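Local coordinates for protein putative type 11 methyltransferase (Sulfolobus solfataricus, PDB 3I9F) that probably transfers methyl groups from S-adenosylmethionine, and binds zinc ions in the crystal, at residues Lys53-Lys56 with Ser61-Thr64. Numbering follows the deposited sequence.
Sequences KEVK and SVIT. With ZN (zinc ion), chain H.
The second half of a beta-alpha-beta unit, strand 39-45, helix 49-58, strand 63-65, closes here, where Val55 and Lys56 of the helix pack on Val62 and Thr64 of the returning chain. Val55 meets both partners through one methyl. Its CG1 stands anti to the backbone N (chi1 165°), a torsion that carries this branch across to Val62, where CG1 of Val55 and CG1 of Val62 lie 3.8 Å apart with the side chains set nearly perpendicular. The same Val55 CG1 is 3.9 Å from CG2 of Thr64, the two side chains running antiparallel past one another. Val55 also touches Cys44 of the parallel strand 39-45, as does Val62, so helix and returning chain share that strand's surface. The strand order 3-2-1-4-5-7-6, with strand 152-159 antiparallel to both its neighbours, is the class I methyltransferase topology; strand 63-65 lies at one edge of this sheet within the chain, and Ile63 makes backbone hydrogen bonds with Leu42 and Cys44. Ile63 points away from the helix, packing on Ile63 of the second subunit.

Lys56 covers Thr64 with its aliphatic part, crossing it roughly perpendicularly. Its CG is 3.7 Å from Thr64 CG2, whereas its CE approaches Thr64 OG1 at 3.5 Å; the latter is van der Waals contact by a carbon. The lysine chain runs extended to CD and turns at chi3 (-102°), which brings CE to the hydroxyl. With an alanine here instead of Lys56, OG1 and CG2 of Thr64 would probably lose their cover on this side, and the packing on Pro72 of the second subunit would go with it. Glu54 takes no part in this packing: its OE2 binds zinc at 1.9 Å, and Glu57, one helical turn on, supplies OE1 to the same ion.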
ATOM      1  N   LYS B  53      10.347  -7.072   5.395  1.00 48.05           N
ATOM      2  CA  LYS B  53      11.226  -6.135   6.051  1.00 49.57           C
ATOM      3  C   LYS B  53      12.519  -5.961   5.233  1.00 49.89           C
ATOM      4  O   LYS B  53      12.933  -4.832   4.959  1.00 49.92           O
ATOM      5  CB  LYS B  53      11.551  -6.635   7.457  1.00 50.18           C
ATOM      6  CG  LYS B  53      11.392  -5.597   8.537  1.00 53.96           C
ATOM      7  CD  LYS B  53      10.023  -5.733   9.291  1.00 58.51           C
ATOM      8  CE  LYS B  53      10.142  -6.337  10.713  1.00 59.98           C
ATOM      9  NZ  LYS B  53       9.849  -5.330  11.805  1.00 61.41           N
ATOM     10  N   GLU B  54      13.116  -7.089   4.841  1.00 50.30           N
ATOM     11  CA  GLU B  54      14.308  -7.134   4.020  1.00 50.91           C
ATOM     12  C   GLU B  54      14.073  -6.482   2.675  1.00 51.14           C
ATOM     13  O   GLU B  54      14.958  -5.822   2.162  1.00 51.19           O
ATOM     14  CB  GLU B  54      14.800  -8.583   3.827  1.00 51.20           C
ATOM     15  CG  GLU B  54      15.306  -9.293   5.136  1.00 52.53           C
ATOM     16  CD  GLU B  54      16.308  -8.448   5.948  1.00 52.39           C
ATOM     17  OE1 GLU B  54      17.218  -7.916   5.337  1.00 55.98           O
ATOM     18  OE2 GLU B  54      16.233  -8.317   7.183  1.00 51.91           O
ATOM     19  N   VAL B  55      12.891  -6.641   2.096  1.00 51.60           N
ATOM     20  CA  VAL B  55      12.579  -5.906   0.858  1.00 51.95           C
ATOM     21  C   VAL B  55      12.527  -4.390   1.111  1.00 52.45           C
ATOM     22  O   VAL B  55      13.103  -3.632   0.371  1.00 53.33           O
ATOM     23  CB  VAL B  55      11.276  -6.393   0.186  1.00 52.12           C
ATOM     24  CG1 VAL B  55      10.793  -5.386  -0.868  1.00 51.49           C
ATOM     25  CG2 VAL B  55      11.478  -7.796  -0.418  1.00 50.34           C
ATOM     26  N   LYS B  56      11.885  -3.954   2.178  1.00 52.90           N
ATOM     27  CA  LYS B  56      11.862  -2.530   2.543  1.00 53.71           C
ATOM     28  C   LYS B  56      13.255  -1.957   2.802  1.00 53.37           C
ATOM     29  O   LYS B  56      13.475  -0.804   2.567  1.00 53.59           O
ATOM     30  CB  LYS B  56      11.025  -2.285   3.823  1.00 53.75           C
ATOM     31  CG  LYS B  56       9.526  -2.262   3.603  1.00 54.77           C
ATOM     32  CD  LYS B  56       8.727  -2.198   4.932  1.00 55.90           C
ATOM     33  CE  LYS B  56       8.148  -3.559   5.326  1.00 56.88           C
ATOM     34  NZ  LYS B  56       7.877  -3.620   6.772  1.00 58.26           N
ATOM     35  N   SER B  61      11.336   2.372  -2.911  1.00 50.07           N
ATOM     36  CA  SER B  61      10.197   2.646  -3.775  1.00 48.11           C
ATOM     37  C   SER B  61       9.104   1.519  -3.801  1.00 46.30           C
ATOM     38  O   SER B  61       7.957   1.737  -4.245  1.00 44.56           O
ATOM     39  CB  SER B  61      10.723   2.869  -5.188  1.00 48.06           C
ATOM     40  OG  SER B  61      11.489   1.754  -5.612  1.00 47.71           O
ATOM     41  N   VAL B  62       9.489   0.316  -3.374  1.00 44.41           N
ATOM     42  CA  VAL B  62       8.603  -0.860  -3.417  1.00 43.07           C
ATOM     43  C   VAL B  62       7.431  -0.669  -2.436  1.00 41.30           C
ATOM     44  O   VAL B  62       7.597  -0.156  -1.325  1.00 40.22           O
ATOM     45  CB  VAL B  62       9.373  -2.174  -3.133  1.00 42.57           C
ATOM     46  CG1 VAL B  62       8.414  -3.306  -2.957  1.00 42.71           C
ATOM     47  CG2 VAL B  62      10.275  -2.492  -4.277  1.00 42.86           C
ATOM     48  N   ILE B  63       6.236  -1.012  -2.875  1.00 39.65           N
ATOM     49  CA  ILE B  63       5.117  -0.992  -1.943  1.00 38.47           C
ATOM     50  C   ILE B  63       4.919  -2.427  -1.402  1.00 37.13           C
ATOM     51  O   ILE B  63       4.531  -3.299  -2.125  1.00 36.55           O
ATOM     52  CB  ILE B  63       3.858  -0.456  -2.596  1.00 38.15           C
ATOM     53  CG1 ILE B  63       4.107   0.953  -3.164  1.00 36.33           C
ATOM     54  CG2 ILE B  63       2.709  -0.457  -1.566  1.00 37.08           C
ATOM     55  CD1 ILE B  63       2.887   1.546  -4.022  1.00 33.81           C
ATOM     56  N   THR B  64       5.247  -2.642  -0.143  1.00 36.58           N
ATOM     57  CA  THR B  64       5.149  -3.961   0.504  1.00 36.40           C
ATOM     58  C   THR B  64       3.768  -4.145   1.135  1.00 35.69           C
ATOM     59  O   THR B  64       3.318  -3.284   1.838  1.00 37.05           O
ATOM     60  CB  THR B  64       6.206  -4.165   1.618  1.00 36.43           C
ATOM     61  OG1 THR B  64       6.132  -3.094   2.560  1.00 38.36           O
ATOM     62  CG2 THR B  64       7.613  -4.227   1.059  1.00 35.02           C
TER
HETATM   63 ZN    ZN H   6      16.657  -6.682   7.952  1.00 54.34          ZN